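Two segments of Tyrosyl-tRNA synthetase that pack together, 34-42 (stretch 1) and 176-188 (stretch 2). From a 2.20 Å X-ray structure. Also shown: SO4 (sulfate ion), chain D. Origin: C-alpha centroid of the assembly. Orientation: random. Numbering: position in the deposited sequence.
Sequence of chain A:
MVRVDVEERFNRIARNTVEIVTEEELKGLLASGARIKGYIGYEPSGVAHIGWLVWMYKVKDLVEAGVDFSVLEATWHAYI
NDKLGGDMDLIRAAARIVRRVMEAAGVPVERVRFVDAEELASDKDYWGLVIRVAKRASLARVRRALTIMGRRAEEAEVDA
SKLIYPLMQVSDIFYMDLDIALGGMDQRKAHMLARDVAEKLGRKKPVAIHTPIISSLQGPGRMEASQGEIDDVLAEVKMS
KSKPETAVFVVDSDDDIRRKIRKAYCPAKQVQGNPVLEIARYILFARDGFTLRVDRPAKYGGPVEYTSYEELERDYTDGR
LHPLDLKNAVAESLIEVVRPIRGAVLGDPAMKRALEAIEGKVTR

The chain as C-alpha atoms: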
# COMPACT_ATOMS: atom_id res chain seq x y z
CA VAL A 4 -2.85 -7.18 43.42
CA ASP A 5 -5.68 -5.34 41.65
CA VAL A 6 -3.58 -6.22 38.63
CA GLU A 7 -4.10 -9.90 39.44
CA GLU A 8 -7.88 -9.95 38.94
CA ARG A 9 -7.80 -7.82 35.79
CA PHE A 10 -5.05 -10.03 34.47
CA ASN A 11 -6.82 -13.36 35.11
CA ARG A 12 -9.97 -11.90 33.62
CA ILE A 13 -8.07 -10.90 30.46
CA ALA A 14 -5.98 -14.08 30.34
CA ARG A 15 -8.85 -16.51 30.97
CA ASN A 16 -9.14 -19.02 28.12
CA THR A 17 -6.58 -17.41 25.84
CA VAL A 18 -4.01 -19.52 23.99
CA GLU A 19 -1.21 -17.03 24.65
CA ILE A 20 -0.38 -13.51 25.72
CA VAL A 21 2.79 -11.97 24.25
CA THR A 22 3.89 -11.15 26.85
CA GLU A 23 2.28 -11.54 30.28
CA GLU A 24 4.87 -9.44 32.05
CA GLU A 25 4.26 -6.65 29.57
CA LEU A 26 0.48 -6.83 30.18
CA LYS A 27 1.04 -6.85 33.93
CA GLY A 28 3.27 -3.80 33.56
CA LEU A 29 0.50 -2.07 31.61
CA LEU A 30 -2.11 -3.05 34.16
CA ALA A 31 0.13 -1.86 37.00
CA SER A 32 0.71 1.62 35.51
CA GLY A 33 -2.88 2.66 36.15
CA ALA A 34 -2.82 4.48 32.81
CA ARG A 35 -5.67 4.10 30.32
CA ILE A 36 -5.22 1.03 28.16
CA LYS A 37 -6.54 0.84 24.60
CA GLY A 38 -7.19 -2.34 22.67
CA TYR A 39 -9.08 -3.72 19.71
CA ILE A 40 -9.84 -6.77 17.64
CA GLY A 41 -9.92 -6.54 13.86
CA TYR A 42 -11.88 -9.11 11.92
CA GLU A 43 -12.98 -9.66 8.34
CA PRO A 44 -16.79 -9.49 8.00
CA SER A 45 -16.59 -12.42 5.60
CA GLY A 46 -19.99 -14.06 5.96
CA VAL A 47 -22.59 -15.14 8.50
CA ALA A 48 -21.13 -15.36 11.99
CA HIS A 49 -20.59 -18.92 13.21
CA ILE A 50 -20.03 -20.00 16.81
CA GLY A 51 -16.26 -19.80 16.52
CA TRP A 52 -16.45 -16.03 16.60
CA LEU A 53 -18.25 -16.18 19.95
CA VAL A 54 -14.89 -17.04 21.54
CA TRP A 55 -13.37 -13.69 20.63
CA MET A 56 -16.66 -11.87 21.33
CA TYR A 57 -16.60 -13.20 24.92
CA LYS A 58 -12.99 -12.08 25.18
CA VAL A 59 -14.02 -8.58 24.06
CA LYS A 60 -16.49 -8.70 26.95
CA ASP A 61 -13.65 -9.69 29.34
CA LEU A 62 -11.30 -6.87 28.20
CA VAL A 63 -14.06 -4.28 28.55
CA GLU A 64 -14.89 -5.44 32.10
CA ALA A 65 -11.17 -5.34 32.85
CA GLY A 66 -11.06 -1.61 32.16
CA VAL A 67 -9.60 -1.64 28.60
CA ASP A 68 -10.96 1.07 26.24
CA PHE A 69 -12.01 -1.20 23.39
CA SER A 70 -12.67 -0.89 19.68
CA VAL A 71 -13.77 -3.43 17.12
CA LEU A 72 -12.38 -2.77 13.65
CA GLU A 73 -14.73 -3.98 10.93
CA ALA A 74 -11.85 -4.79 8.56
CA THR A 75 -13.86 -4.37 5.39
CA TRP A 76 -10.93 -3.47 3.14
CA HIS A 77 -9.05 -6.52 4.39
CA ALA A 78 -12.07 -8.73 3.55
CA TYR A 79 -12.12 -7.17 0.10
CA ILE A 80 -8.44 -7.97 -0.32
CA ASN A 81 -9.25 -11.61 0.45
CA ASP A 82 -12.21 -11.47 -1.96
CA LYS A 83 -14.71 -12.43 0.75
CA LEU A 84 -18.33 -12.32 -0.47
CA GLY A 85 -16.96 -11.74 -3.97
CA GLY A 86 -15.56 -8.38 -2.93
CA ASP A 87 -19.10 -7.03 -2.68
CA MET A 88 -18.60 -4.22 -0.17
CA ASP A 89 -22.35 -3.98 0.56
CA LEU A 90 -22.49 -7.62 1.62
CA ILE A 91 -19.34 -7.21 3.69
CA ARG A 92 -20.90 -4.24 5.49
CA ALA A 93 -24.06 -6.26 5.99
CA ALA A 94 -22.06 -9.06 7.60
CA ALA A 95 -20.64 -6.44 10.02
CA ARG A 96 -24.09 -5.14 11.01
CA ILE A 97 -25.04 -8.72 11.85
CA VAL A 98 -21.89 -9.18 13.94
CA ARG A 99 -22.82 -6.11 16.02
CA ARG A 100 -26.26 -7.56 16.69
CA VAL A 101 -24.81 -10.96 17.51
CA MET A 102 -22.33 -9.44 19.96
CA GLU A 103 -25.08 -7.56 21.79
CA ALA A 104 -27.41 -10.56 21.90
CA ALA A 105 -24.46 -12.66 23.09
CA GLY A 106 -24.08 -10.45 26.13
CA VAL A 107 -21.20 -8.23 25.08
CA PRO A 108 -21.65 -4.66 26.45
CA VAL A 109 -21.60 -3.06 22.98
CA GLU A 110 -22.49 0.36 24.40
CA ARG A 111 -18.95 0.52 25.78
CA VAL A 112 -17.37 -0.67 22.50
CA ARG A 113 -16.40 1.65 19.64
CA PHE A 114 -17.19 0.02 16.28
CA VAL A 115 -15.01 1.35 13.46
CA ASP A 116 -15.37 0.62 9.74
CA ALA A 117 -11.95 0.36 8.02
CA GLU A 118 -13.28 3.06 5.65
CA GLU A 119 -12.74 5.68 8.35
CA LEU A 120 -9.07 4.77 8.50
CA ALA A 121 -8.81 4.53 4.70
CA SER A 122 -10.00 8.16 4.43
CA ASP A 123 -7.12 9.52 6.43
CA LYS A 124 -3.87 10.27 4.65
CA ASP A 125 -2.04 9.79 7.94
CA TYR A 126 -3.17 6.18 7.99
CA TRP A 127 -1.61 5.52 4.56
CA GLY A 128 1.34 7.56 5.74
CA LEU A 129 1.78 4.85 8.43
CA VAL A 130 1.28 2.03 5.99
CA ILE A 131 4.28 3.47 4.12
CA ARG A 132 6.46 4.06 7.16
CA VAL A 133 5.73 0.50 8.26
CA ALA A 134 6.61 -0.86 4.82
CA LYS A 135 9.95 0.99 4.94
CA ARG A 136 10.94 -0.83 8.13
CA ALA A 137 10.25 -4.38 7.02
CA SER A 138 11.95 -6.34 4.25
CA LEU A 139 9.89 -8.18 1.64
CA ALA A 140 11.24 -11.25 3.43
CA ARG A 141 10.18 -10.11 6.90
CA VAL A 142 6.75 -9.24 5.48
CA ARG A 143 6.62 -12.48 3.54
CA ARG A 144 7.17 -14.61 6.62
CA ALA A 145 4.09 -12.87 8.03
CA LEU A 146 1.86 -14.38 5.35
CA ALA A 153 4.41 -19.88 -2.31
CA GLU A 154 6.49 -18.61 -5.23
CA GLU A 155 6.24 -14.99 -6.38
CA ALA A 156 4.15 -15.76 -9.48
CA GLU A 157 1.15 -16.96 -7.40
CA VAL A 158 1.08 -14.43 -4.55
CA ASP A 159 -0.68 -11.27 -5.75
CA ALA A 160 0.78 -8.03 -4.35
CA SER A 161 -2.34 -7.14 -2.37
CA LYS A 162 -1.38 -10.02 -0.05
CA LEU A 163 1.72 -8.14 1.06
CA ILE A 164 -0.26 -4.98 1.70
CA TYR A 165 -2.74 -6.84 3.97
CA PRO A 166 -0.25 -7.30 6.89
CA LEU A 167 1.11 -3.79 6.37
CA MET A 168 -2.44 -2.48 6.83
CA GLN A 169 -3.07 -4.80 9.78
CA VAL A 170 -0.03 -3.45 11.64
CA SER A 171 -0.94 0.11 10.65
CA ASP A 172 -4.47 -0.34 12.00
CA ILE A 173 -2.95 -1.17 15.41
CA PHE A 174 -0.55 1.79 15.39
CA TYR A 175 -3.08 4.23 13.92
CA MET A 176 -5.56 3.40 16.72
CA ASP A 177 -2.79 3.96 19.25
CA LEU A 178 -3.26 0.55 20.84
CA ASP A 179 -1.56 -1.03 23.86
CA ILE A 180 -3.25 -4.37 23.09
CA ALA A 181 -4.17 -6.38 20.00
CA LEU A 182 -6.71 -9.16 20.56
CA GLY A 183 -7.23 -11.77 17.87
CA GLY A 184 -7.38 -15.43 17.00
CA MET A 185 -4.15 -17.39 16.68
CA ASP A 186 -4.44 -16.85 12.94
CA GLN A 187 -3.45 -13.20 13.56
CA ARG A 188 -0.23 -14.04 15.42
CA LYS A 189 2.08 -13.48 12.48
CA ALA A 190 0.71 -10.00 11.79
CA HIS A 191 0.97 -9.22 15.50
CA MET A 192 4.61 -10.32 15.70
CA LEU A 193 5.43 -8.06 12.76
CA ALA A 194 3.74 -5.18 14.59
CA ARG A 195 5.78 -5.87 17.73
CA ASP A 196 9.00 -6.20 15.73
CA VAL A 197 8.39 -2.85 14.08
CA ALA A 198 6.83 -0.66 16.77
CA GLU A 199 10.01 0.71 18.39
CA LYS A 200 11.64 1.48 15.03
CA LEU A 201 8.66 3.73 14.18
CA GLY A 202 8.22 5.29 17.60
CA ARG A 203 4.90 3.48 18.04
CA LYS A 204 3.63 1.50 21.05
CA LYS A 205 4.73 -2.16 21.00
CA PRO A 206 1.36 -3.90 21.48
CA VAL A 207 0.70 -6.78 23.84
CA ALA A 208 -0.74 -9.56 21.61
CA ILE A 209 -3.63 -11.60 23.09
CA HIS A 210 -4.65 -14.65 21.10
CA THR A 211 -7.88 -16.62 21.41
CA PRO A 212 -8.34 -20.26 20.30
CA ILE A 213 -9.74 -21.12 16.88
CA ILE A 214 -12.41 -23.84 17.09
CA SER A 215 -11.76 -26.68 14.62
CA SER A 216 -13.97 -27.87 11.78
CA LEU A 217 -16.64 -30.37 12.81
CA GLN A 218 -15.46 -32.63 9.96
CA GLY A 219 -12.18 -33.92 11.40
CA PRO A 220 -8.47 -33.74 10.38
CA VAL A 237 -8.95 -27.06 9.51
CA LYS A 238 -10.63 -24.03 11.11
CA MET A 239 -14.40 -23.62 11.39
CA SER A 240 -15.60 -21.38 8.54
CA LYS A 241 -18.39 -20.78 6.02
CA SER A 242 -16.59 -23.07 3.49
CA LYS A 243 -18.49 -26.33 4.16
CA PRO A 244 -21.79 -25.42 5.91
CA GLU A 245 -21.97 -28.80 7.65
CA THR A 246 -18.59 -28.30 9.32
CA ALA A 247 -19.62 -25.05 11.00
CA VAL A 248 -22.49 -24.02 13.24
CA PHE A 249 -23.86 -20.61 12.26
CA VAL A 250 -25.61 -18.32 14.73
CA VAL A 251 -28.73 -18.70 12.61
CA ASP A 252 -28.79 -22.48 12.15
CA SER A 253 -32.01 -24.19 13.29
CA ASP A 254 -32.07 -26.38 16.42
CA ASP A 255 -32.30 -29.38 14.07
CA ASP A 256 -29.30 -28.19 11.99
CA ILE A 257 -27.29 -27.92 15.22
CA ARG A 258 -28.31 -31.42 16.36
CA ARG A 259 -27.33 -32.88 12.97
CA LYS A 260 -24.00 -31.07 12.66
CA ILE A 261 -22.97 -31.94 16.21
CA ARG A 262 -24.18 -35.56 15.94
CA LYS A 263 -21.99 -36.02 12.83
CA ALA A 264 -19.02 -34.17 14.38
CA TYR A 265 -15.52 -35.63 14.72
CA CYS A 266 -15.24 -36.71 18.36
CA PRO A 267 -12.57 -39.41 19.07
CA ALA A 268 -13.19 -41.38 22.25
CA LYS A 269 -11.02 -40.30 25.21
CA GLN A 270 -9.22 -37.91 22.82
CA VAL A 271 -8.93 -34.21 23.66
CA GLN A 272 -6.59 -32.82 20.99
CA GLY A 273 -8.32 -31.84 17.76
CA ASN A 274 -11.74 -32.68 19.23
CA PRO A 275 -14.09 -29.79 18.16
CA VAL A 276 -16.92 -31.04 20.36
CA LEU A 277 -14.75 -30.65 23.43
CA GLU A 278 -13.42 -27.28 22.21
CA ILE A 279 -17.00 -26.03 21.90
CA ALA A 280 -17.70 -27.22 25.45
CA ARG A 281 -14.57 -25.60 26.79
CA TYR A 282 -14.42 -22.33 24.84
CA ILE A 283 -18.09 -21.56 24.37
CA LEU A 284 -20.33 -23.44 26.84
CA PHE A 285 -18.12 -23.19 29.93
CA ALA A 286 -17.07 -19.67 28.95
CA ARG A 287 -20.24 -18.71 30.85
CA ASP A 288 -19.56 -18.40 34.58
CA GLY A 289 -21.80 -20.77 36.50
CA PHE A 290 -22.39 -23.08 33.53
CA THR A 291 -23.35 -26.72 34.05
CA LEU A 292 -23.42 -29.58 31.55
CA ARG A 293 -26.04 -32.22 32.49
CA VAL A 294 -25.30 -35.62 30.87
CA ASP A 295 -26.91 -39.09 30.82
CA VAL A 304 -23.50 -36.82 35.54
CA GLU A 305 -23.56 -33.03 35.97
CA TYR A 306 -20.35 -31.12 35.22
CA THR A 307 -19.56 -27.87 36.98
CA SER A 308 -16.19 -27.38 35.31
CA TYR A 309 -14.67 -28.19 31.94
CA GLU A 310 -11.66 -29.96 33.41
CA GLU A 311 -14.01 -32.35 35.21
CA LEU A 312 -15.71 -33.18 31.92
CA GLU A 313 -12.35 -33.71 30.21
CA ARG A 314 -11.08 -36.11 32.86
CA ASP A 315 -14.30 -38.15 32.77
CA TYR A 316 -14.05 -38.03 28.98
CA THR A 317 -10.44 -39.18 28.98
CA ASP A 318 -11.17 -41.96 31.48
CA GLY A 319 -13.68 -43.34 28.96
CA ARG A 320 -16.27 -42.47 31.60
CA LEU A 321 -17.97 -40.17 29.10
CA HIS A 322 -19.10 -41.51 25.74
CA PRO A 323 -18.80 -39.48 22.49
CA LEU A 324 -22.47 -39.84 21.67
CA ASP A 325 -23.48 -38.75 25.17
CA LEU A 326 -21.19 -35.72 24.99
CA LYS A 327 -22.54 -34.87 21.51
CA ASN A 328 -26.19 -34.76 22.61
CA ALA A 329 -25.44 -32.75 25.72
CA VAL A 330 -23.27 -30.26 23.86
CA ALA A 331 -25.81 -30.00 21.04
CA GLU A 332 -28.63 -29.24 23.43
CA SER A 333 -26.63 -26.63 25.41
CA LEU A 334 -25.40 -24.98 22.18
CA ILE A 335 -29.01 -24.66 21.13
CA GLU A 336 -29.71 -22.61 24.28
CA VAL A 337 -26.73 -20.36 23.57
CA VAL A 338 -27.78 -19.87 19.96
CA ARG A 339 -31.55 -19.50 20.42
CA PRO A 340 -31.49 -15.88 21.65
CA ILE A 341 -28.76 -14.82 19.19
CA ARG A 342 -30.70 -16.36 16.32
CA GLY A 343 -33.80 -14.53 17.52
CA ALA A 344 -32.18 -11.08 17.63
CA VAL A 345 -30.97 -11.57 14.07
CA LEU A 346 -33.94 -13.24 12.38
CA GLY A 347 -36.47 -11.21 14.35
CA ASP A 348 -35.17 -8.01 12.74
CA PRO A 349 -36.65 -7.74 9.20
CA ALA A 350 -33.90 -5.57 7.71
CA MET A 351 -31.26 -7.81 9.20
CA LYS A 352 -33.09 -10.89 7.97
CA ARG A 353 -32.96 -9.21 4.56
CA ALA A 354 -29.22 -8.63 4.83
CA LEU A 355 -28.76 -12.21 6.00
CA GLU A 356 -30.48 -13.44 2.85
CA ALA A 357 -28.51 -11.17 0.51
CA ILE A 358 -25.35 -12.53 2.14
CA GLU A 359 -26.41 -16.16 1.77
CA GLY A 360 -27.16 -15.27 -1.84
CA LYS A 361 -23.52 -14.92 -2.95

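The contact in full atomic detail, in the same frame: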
# COMPACT_ATOMS: atom_id res chain seq x y z
N ALA A 34 -2.48 3.70 34.00
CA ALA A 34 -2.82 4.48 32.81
C ALA A 34 -3.92 3.83 31.99
O ALA A 34 -4.14 2.62 32.09
CB ALA A 34 -1.60 4.64 31.93
N ARG A 35 -4.60 4.62 31.18
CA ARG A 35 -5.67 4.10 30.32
C ARG A 35 -5.03 3.17 29.31
O ARG A 35 -3.97 3.45 28.77
CB ARG A 35 -6.38 5.25 29.60
CG ARG A 35 -5.44 6.23 28.93
CD ARG A 35 -6.04 7.64 28.91
NE ARG A 35 -5.06 8.66 28.49
CZ ARG A 35 -5.24 9.97 28.64
NH1 ARG A 35 -6.35 10.43 29.19
NH2 ARG A 35 -4.30 10.81 28.23
N ILE A 36 -5.69 2.04 29.09
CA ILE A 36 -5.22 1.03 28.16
C ILE A 36 -6.19 0.92 27.01
O ILE A 36 -7.39 0.83 27.24
CB ILE A 36 -5.15 -0.33 28.86
CG1 ILE A 36 -4.21 -0.22 30.07
CG2 ILE A 36 -4.74 -1.40 27.87
CD1 ILE A 36 -4.00 -1.54 30.79
N LYS A 37 -5.68 0.95 25.78
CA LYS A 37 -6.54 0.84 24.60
C LYS A 37 -6.29 -0.48 23.87
O LYS A 37 -5.15 -0.95 23.79
CB LYS A 37 -6.28 1.99 23.63
CG LYS A 37 -6.50 3.36 24.21
CD LYS A 37 -6.23 4.42 23.15
CE LYS A 37 -6.33 5.82 23.72
NZ LYS A 37 -6.26 6.84 22.64
N GLY A 38 -7.36 -1.08 23.37
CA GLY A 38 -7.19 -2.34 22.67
C GLY A 38 -8.25 -2.48 21.60
O GLY A 38 -9.20 -1.69 21.53
N TYR A 39 -8.09 -3.47 20.74
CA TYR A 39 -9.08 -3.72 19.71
C TYR A 39 -8.97 -5.15 19.24
O TYR A 39 -8.10 -5.90 19.71
CB TYR A 39 -8.85 -2.80 18.48
CG TYR A 39 -8.01 -3.40 17.34
CD1 TYR A 39 -8.33 -3.15 16.00
CD2 TYR A 39 -6.91 -4.24 17.60
CE1 TYR A 39 -7.59 -3.69 14.96
CE2 TYR A 39 -6.17 -4.80 16.56
CZ TYR A 39 -6.51 -4.53 15.23
OH TYR A 39 -5.83 -5.11 14.18
N ILE A 40 -9.88 -5.51 18.35
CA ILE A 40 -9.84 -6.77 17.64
C ILE A 40 -10.26 -6.32 16.23
O ILE A 40 -11.12 -5.42 16.08
CB ILE A 40 -10.82 -7.88 18.12
CG1 ILE A 40 -10.54 -9.15 17.29
CG2 ILE A 40 -12.27 -7.45 18.00
CD1 ILE A 40 -11.37 -10.42 17.66
N GLY A 41 -9.60 -6.87 15.23
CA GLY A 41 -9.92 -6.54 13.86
C GLY A 41 -10.32 -7.86 13.25
O GLY A 41 -9.63 -8.87 13.43
N TYR A 42 -11.43 -7.88 12.53
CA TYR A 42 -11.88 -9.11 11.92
C TYR A 42 -12.48 -8.82 10.56
O TYR A 42 -13.02 -7.74 10.33
CB TYR A 42 -12.94 -9.77 12.82
CG TYR A 42 -14.30 -9.16 12.66
CD1 TYR A 42 -15.25 -9.72 11.81
CD2 TYR A 42 -14.63 -7.95 13.31
CE1 TYR A 42 -16.49 -9.10 11.59
CE2 TYR A 42 -15.87 -7.33 13.10
CZ TYR A 42 -16.79 -7.91 12.24
OH TYR A 42 -18.02 -7.32 12.03
N MET A 176 -4.61 3.32 15.59
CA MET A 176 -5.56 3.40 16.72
C MET A 176 -4.87 3.54 18.07
O MET A 176 -5.52 3.48 19.12
CB MET A 176 -6.49 2.19 16.71
CG MET A 176 -7.43 2.21 15.51
SD MET A 176 -8.63 0.88 15.51
CE MET A 176 -7.80 -0.24 14.56
N ASP A 177 -3.56 3.72 18.04
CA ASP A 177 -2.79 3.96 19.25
C ASP A 177 -3.06 2.91 20.32
O ASP A 177 -3.34 3.24 21.46
CB ASP A 177 -3.15 5.35 19.78
CG ASP A 177 -2.15 5.86 20.81
OD1 ASP A 177 -0.93 5.70 20.57
OD2 ASP A 177 -2.58 6.42 21.84
N LEU A 178 -2.96 1.64 19.93
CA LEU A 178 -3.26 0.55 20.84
C LEU A 178 -2.13 -0.00 21.71
O LEU A 178 -0.96 -0.08 21.28
CB LEU A 178 -3.83 -0.61 20.03
CG LEU A 178 -5.04 -0.31 19.15
CD1 LEU A 178 -5.36 -1.60 18.38
CD2 LEU A 178 -6.25 0.17 20.00
N ASP A 179 -2.51 -0.40 22.92
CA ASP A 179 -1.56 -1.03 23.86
C ASP A 179 -1.74 -2.54 23.72
O ASP A 179 -0.83 -3.31 24.04
CB ASP A 179 -1.89 -0.62 25.29
CG ASP A 179 -1.77 0.85 25.50
OD1 ASP A 179 -0.64 1.34 25.50
OD2 ASP A 179 -2.81 1.51 25.63
N ILE A 180 -2.92 -2.95 23.24
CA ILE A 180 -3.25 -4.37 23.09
C ILE A 180 -3.97 -4.74 21.79
O ILE A 180 -4.90 -4.07 21.36
CB ILE A 180 -4.19 -4.85 24.22
CG1 ILE A 180 -3.54 -4.70 25.59
CG2 ILE A 180 -4.56 -6.31 23.98
CD1 ILE A 180 -4.54 -4.92 26.72
N ALA A 181 -3.57 -5.86 21.21
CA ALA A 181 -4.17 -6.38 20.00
C ALA A 181 -4.75 -7.76 20.31
O ALA A 181 -4.00 -8.70 20.57
CB ALA A 181 -3.11 -6.49 18.90
N LEU A 182 -6.07 -7.88 20.32
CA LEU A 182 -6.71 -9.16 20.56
C LEU A 182 -7.01 -9.78 19.20
O LEU A 182 -7.33 -9.08 18.25
CB LEU A 182 -8.02 -8.96 21.32
CG LEU A 182 -8.95 -10.17 21.45
CD1 LEU A 182 -8.33 -11.15 22.44
CD2 LEU A 182 -10.34 -9.74 21.93
N GLY A 183 -6.92 -11.10 19.12
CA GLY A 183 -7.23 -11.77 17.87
C GLY A 183 -7.05 -13.27 17.99
O GLY A 183 -6.50 -13.76 18.98
N GLY A 184 -7.54 -14.00 16.99
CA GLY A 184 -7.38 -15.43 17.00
C GLY A 184 -5.92 -15.74 16.73
O GLY A 184 -5.15 -14.86 16.35
N MET A 185 -5.53 -16.99 16.93
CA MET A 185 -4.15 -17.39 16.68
C MET A 185 -3.77 -17.21 15.23
O MET A 185 -2.59 -17.23 14.90
CB MET A 185 -3.93 -18.85 17.08
CG MET A 185 -3.69 -19.03 18.56
SD MET A 185 -2.15 -18.24 19.09
CE MET A 185 -0.95 -19.54 18.75
N ASP A 186 -4.75 -17.06 14.35
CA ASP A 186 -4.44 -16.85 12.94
C ASP A 186 -3.92 -15.43 12.68
O ASP A 186 -3.49 -15.11 11.57
CB ASP A 186 -5.67 -17.16 12.05
CG ASP A 186 -6.89 -16.29 12.38
OD1 ASP A 186 -7.07 -15.92 13.55
OD2 ASP A 186 -7.68 -16.00 11.46
N GLN A 187 -3.94 -14.58 13.71
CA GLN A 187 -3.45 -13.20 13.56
C GLN A 187 -2.05 -13.07 14.15
O GLN A 187 -1.45 -12.00 14.06
CB GLN A 187 -4.33 -12.19 14.32
CG GLN A 187 -5.82 -12.32 14.15
CD GLN A 187 -6.33 -11.59 12.94
OE1 GLN A 187 -5.84 -11.81 11.82
NE2 GLN A 187 -7.34 -10.73 13.14
N ARG A 188 -1.53 -14.14 14.75
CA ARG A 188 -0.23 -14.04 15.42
C ARG A 188 0.90 -13.52 14.56
O ARG A 188 1.71 -12.71 15.01
CB ARG A 188 0.18 -15.39 16.02
CG ARG A 188 0.56 -16.43 14.99
CD ARG A 188 0.41 -17.86 15.52
NE ARG A 188 0.33 -18.82 14.41
CZ ARG A 188 1.30 -19.01 13.52
NH1 ARG A 188 2.44 -18.32 13.60
NH2 ARG A 188 1.13 -19.90 12.54
S SO4 D . -10.29 -13.75 14.10
O1 SO4 D . -9.87 -12.32 14.46
O2 SO4 D . -9.26 -14.69 14.70
O3 SO4 D . -11.52 -13.99 14.76
O4 SO4 D . -10.11 -13.85 12.69
O HOH W 1 -7.42 -8.65 15.58

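The strongest polar contacts gather around Lys37 and Asp179. The backbone of Lys37 is bound on both its polar atoms. Lys37 N donates to Asp179 OD2 at 2.9 Å, and the bond is nearly straight, at 170°. Lys37 O accepts from Asp179 N at 2.8 Å and from Ile180 N at 3.0 Å. The carboxylate of Asp179 thus takes the place of a backbone acceptor just before strand 180-184 begins.

From here the two strands run parallel, their axes 29° apart. Leu182 N donates to Tyr39 O at 2.9 Å. Tyr39 N donates to Ile180 O over a longer 3.3 Å. Ile180 O also lies 3.2 Å from Gly38 CA, a CA-H...O contact.

Beyond Tyr39 the direct pairing gives way to water. Water 1 accepts from Gly41 N at 2.8 Å and donates to Leu182 O at 2.7 Å. Gly41 N and Leu182 O are 4.4 Å apart, too far to bond directly, so the water bridges them. Gln187 NE2 adds a weak bond to the same water at 3.2 Å. Gln187 NE2 is also 3.0 Å from Gly41 O, but the angle is too poor for a hydrogen bond.

At the other end, the extended Lys37 side chain reaches Asp177. Their salt bridge is long, with Lys37 NZ 3.8 Å from Asp177 OD2.

Tyr39 has the largest area covered by the other stretch. Its CD2 is 3.2 Å from Leu178 CD1, and its CD1 is 3.3 Å from Met176 CE. Both methyls approach the ring obliquely. Ala181 CB sits at the ring edge, 4.2 Å from Tyr39 CE2. Ile40 and Leu182 share the other face of the sheet, with Ile40 CB 4.3 Å from Leu182 CD2. Ile36 CG2 packs 3.7 Å from Ile180 CD1.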